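Local coordinates for spore germination protein B3 (Bacillus subtilis subsp. subtilis, PDB 3N54) that takes part in the spore's germination response to a mixture of L-asparagine, glucose, fructose and potassium ions, as a lipoprotein of the GerABKC family, at residues 71-82 with 98-109. Sequence-based numbering, arbitrary orientation.
Sequences HLKVILLGEKLM and DELRRSSYLMAA. With SO4 (sulfate ion), chain D.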
loop_
_atom_site.group_PDB
_atom_site.type_symbol
_atom_site.label_atom_id
_atom_site.label_comp_id
_atom_site.label_asym_id
_atom_site.label_seq_id
_atom_site.Cartn_x
_atom_site.Cartn_y
_atom_site.Cartn_z
ATOM N N HIS A 71 10.181 -4.448 -19.334
ATOM C CA HIS A 71 9.000 -4.195 -18.520
ATOM C C HIS A 71 9.359 -3.388 -17.278
ATOM O O HIS A 71 10.484 -3.468 -16.788
ATOM C CB HIS A 71 8.384 -5.529 -18.094
ATOM C CG HIS A 71 7.833 -6.340 -19.226
ATOM N ND1 HIS A 71 8.636 -6.966 -20.158
ATOM C CD2 HIS A 71 6.557 -6.656 -19.557
ATOM C CE1 HIS A 71 7.878 -7.617 -21.023
ATOM N NE2 HIS A 71 6.612 -7.447 -20.681
ATOM N N LEU A 72 8.393 -2.638 -16.762
ATOM C CA LEU A 72 8.573 -1.856 -15.542
ATOM C C LEU A 72 8.716 -2.750 -14.318
ATOM O O LEU A 72 7.923 -3.662 -14.116
ATOM C CB LEU A 72 7.384 -0.921 -15.334
ATOM C CG LEU A 72 7.209 0.213 -16.342
ATOM C CD1 LEU A 72 5.846 0.878 -16.140
ATOM C CD2 LEU A 72 8.332 1.225 -16.212
ATOM N N LYS A 73 9.718 -2.472 -13.493
ATOM C CA LYS A 73 9.950 -3.238 -12.276
ATOM C C LYS A 73 9.163 -2.705 -11.085
ATOM O O LYS A 73 8.748 -3.476 -10.216
ATOM C CB LYS A 73 11.443 -3.256 -11.936
ATOM C CG LYS A 73 12.324 -3.791 -13.073
ATOM C CD LYS A 73 11.908 -5.206 -13.534
ATOM C CE LYS A 73 12.550 -5.587 -14.866
ATOM N NZ LYS A 73 11.765 -6.660 -15.539
ATOM N N VAL A 74 8.975 -1.390 -11.041
ATOM C CA VAL A 74 8.294 -0.759 -9.928
ATOM C C VAL A 74 7.528 0.477 -10.385
ATOM O O VAL A 74 8.030 1.270 -11.184
ATOM C CB VAL A 74 9.301 -0.398 -8.794
ATOM C CG1 VAL A 74 10.438 0.448 -9.333
ATOM C CG2 VAL A 74 8.598 0.316 -7.632
ATOM N N ILE A 75 6.295 0.599 -9.895
ATOM C CA ILE A 75 5.447 1.756 -10.122
ATOM C C ILE A 75 5.192 2.411 -8.767
ATOM O O ILE A 75 4.690 1.750 -7.850
ATOM C CB ILE A 75 4.080 1.378 -10.712
ATOM C CG1 ILE A 75 4.223 0.538 -11.990
ATOM C CG2 ILE A 75 3.272 2.626 -10.989
ATOM C CD1 ILE A 75 4.835 1.275 -13.113
ATOM N N LEU A 76 5.526 3.694 -8.647
ATOM C CA LEU A 76 5.329 4.454 -7.420
ATOM C C LEU A 76 4.264 5.516 -7.642
ATOM O O LEU A 76 4.399 6.354 -8.534
ATOM C CB LEU A 76 6.642 5.107 -6.995
ATOM C CG LEU A 76 6.668 5.867 -5.669
ATOM C CD1 LEU A 76 6.380 4.927 -4.495
ATOM C CD2 LEU A 76 8.008 6.545 -5.499
ATOM N N LEU A 77 3.211 5.485 -6.830
ATOM C CA LEU A 77 2.087 6.403 -6.982
ATOM C C LEU A 77 2.143 7.517 -5.950
ATOM O O LEU A 77 2.325 7.264 -4.762
ATOM C CB LEU A 77 0.757 5.648 -6.852
ATOM C CG LEU A 77 0.507 4.470 -7.798
ATOM C CD1 LEU A 77 -0.830 3.813 -7.482
ATOM C CD2 LEU A 77 0.544 4.899 -9.267
ATOM N N GLY A 78 1.990 8.754 -6.419
ATOM C CA GLY A 78 1.989 9.924 -5.555
ATOM C C GLY A 78 0.703 10.041 -4.763
ATOM O O GLY A 78 -0.351 9.559 -5.185
ATOM N N GLU A 79 0.799 10.711 -3.621
ATOM C CA GLU A 79 -0.301 10.784 -2.663
ATOM C C GLU A 79 -1.541 11.457 -3.227
ATOM O O GLU A 79 -2.641 10.922 -3.117
ATOM C CB GLU A 79 0.150 11.512 -1.392
ATOM C CG GLU A 79 -0.945 11.651 -0.343
ATOM C CD GLU A 79 -0.453 12.226 0.972
ATOM O OE1 GLU A 79 0.770 12.415 1.134
ATOM O OE2 GLU A 79 -1.303 12.491 1.849
ATOM N N LYS A 80 -1.368 12.626 -3.823
ATOM C CA LYS A 80 -2.506 13.361 -4.362
ATOM C C LYS A 80 -3.236 12.541 -5.437
ATOM O O LYS A 80 -4.466 12.536 -5.496
ATOM C CB LYS A 80 -2.060 14.720 -4.906
ATOM C CG LYS A 80 -3.206 15.538 -5.460
ATOM C CD LYS A 80 -2.778 16.938 -5.823
ATOM C CE LYS A 80 -3.928 17.683 -6.482
ATOM N NZ LYS A 80 -3.692 19.147 -6.517
ATOM N N LEU A 81 -2.483 11.830 -6.265
ATOM C CA LEU A 81 -3.086 10.982 -7.288
ATOM C C LEU A 81 -3.920 9.862 -6.668
ATOM O O LEU A 81 -5.070 9.657 -7.061
ATOM C CB LEU A 81 -2.019 10.418 -8.224
ATOM C CG LEU A 81 -2.550 9.466 -9.308
ATOM C CD1 LEU A 81 -1.854 9.692 -10.632
ATOM C CD2 LEU A 81 -2.426 8.015 -8.855
ATOM N N MET A 82 -3.351 9.150 -5.699
ATOM C CA MET A 82 -4.056 8.047 -5.044
ATOM C C MET A 82 -5.301 8.515 -4.282
ATOM O O MET A 82 -6.287 7.779 -4.193
ATOM C CB MET A 82 -3.128 7.307 -4.072
ATOM C CG MET A 82 -1.993 6.556 -4.725
ATOM S SD MET A 82 -1.067 5.561 -3.540
ATOM C CE MET A 82 -0.329 6.850 -2.537
ATOM N N ASP A 98 1.645 -4.558 -21.804
ATOM C CA ASP A 98 2.967 -5.143 -22.049
ATOM C C ASP A 98 4.134 -4.378 -21.407
ATOM O O ASP A 98 5.272 -4.790 -21.547
ATOM C CB ASP A 98 3.215 -5.412 -23.554
ATOM C CG ASP A 98 3.232 -4.150 -24.410
ATOM O OD1 ASP A 98 3.417 -3.031 -23.889
ATOM O OD2 ASP A 98 3.072 -4.290 -25.647
ATOM N N GLU A 99 3.855 -3.280 -20.705
ATOM C CA GLU A 99 4.876 -2.617 -19.884
ATOM C C GLU A 99 4.932 -3.253 -18.487
ATOM O O GLU A 99 5.864 -2.998 -17.719
ATOM C CB GLU A 99 4.598 -1.121 -19.721
ATOM C CG GLU A 99 4.509 -0.325 -21.015
ATOM C CD GLU A 99 4.116 1.138 -20.781
ATOM O OE1 GLU A 99 3.047 1.573 -21.291
ATOM O OE2 GLU A 99 4.868 1.854 -20.067
ATOM N N LEU A 100 3.930 -4.065 -18.154
ATOM C CA LEU A 100 3.832 -4.640 -16.817
ATOM C C LEU A 100 3.884 -6.150 -16.804
ATOM O O LEU A 100 3.547 -6.808 -17.779
ATOM C CB LEU A 100 2.533 -4.197 -16.144
ATOM C CG LEU A 100 2.409 -2.708 -15.841
ATOM C CD1 LEU A 100 0.986 -2.363 -15.413
ATOM C CD2 LEU A 100 3.414 -2.285 -14.784
ATOM N N ARG A 101 4.324 -6.673 -15.669
ATOM C CA ARG A 101 4.352 -8.095 -15.390
ATOM C C ARG A 101 3.625 -8.328 -14.082
ATOM O O ARG A 101 3.486 -7.412 -13.264
ATOM C CB ARG A 101 5.781 -8.590 -15.241
ATOM C CG ARG A 101 6.575 -8.548 -16.518
ATOM C CD ARG A 101 7.931 -9.204 -16.339
ATOM N NE ARG A 101 8.583 -9.435 -17.625
ATOM C CZ ARG A 101 8.309 -10.451 -18.449
ATOM N NH1 ARG A 101 8.972 -10.563 -19.595
ATOM N NH2 ARG A 101 7.376 -11.355 -18.142
ATOM N N ARG A 102 3.177 -9.564 -13.887
ATOM C CA ARG A 102 2.557 -9.972 -12.637
ATOM C C ARG A 102 3.434 -9.571 -11.450
ATOM O O ARG A 102 2.924 -9.132 -10.434
ATOM C CB ARG A 102 2.337 -11.491 -12.634
ATOM C CG ARG A 102 1.741 -12.053 -11.347
ATOM C CD ARG A 102 1.754 -13.575 -11.374
ATOM N NE ARG A 102 0.897 -14.129 -12.428
ATOM C CZ ARG A 102 -0.414 -14.352 -12.311
ATOM N NH1 ARG A 102 -1.061 -14.063 -11.181
ATOM N NH2 ARG A 102 -1.089 -14.871 -13.332
ATOM N N SER A 103 4.749 -9.705 -11.604
ATOM C CA SER A 103 5.703 -9.422 -10.537
ATOM C C SER A 103 6.174 -7.953 -10.410
ATOM O O SER A 103 6.980 -7.653 -9.529
ATOM C CB SER A 103 6.927 -10.318 -10.719
ATOM O OG SER A 103 7.602 -9.980 -11.908
ATOM N N SER A 104 5.703 -7.052 -11.271
ATOM C CA SER A 104 6.032 -5.632 -11.130
ATOM C C SER A 104 5.509 -5.133 -9.786
ATOM O O SER A 104 4.378 -5.441 -9.416
ATOM C CB SER A 104 5.409 -4.799 -12.251
ATOM O OG SER A 104 5.841 -5.231 -13.524
ATOM N N TYR A 105 6.318 -4.364 -9.062
ATOM C CA TYR A 105 5.925 -3.873 -7.743
ATOM C C TYR A 105 5.099 -2.602 -7.831
ATOM O O TYR A 105 5.331 -1.758 -8.690
ATOM C CB TYR A 105 7.151 -3.564 -6.882
ATOM C CG TYR A 105 8.030 -4.743 -6.560
ATOM C CD1 TYR A 105 7.675 -5.643 -5.568
ATOM C CD2 TYR A 105 9.237 -4.935 -7.219
ATOM C CE1 TYR A 105 8.494 -6.723 -5.249
ATOM C CE2 TYR A 105 10.060 -6.009 -6.913
ATOM C CZ TYR A 105 9.682 -6.902 -5.930
ATOM O OH TYR A 105 10.494 -7.976 -5.623
ATOM N N LEU A 106 4.155 -2.464 -6.910
ATOM C CA LEU A 106 3.333 -1.273 -6.805
ATOM C C LEU A 106 3.522 -0.687 -5.409
ATOM O O LEU A 106 3.405 -1.412 -4.418
ATOM C CB LEU A 106 1.871 -1.613 -7.042
ATOM C CG LEU A 106 0.912 -0.423 -7.002
ATOM C CD1 LEU A 106 1.208 0.522 -8.157
ATOM C CD2 LEU A 106 -0.551 -0.891 -7.018
ATOM N N MET A 107 3.815 0.611 -5.333
ATOM C CA MET A 107 4.049 1.272 -4.057
ATOM C C MET A 107 3.479 2.674 -3.995
ATOM O O MET A 107 3.191 3.289 -5.021
ATOM C CB MET A 107 5.533 1.342 -3.765
ATOM C CG MET A 107 6.155 -0.007 -3.724
ATOM S SD MET A 107 7.528 -0.040 -2.627
ATOM C CE MET A 107 7.831 -1.808 -2.572
ATOM N N ALA A 108 3.337 3.154 -2.762
ATOM C CA ALA A 108 2.737 4.441 -2.482
ATOM C C ALA A 108 3.780 5.396 -1.931
ATOM O O ALA A 108 4.670 4.999 -1.181
ATOM C CB ALA A 108 1.596 4.283 -1.485
ATOM N N ALA A 109 3.677 6.656 -2.328
ATOM C CA ALA A 109 4.547 7.686 -1.796
ATOM C C ALA A 109 3.727 8.628 -0.940
ATOM O O ALA A 109 2.602 8.972 -1.283
ATOM C CB ALA A 109 5.213 8.463 -2.924
HETATM S S SO4 D . 1.274 -14.794 -16.047
HETATM O O1 SO4 D . 2.164 -15.912 -16.369
HETATM O O2 SO4 D . 1.161 -13.942 -17.230
HETATM O O3 SO4 D . 1.839 -13.990 -14.963
HETATM O O4 SO4 D . -0.042 -15.280 -15.622
HETATM O O HOH W 1 9.772 -6.321 -10.014
#
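His71 lays one face of its imidazole against the side chain of Arg101, whose NE sits 3.5 Å above the ring plane, displaced from the ring centre. The guanidinium is turned 41° from the imidazole, so the two meet tilted. With CG beside its backbone N (chi1 -66°), the His71 ring comes between Arg101 and the backbone of Asp98 and Glu99, with Leu100 O at the ring edge, and CD2 lies 3.0 Å from Asp98 O. Cutting His71 back to an alanine would probably open a gap between Arg101 and that backbone. Leu72 N donates to Glu99 O, while Ser104 OG donates a hydrogen bond to Leu72 O (2.7 Å) and accepts one from Arg101 N, which fixes the hydroxyl and ties the type I turn 101-104 to segment 71-82.

Beyond the turn the segments become parallel strands, 74-77 and 105-109, joined by alternating backbone bonds from Tyr105 N to Lys73 O through to Ala109 N to Leu77 O. On one face Leu76, with CG anti to its N (chi1 -176°), brings CD1 to 3.8 Å from Met107 CB and against Ala109 CB. On the other, Leu106 CD1 nestles between Ile75 CB and Leu77 CD1, each 3.9 Å away, while Met82, bent at its last torsion, presses CE tightly onto Ala108 CB.

The strands form a beta-alpha-beta crossover in the N-terminal domain: 74-77 edges a mixed five-stranded sheet, 105-109 lies between it and 165-172, and the intervening helix 87-94 packs on Ile75, Leu77 and Met82, while Ile167 of strand 165-172 touches Leu106 and Ala108.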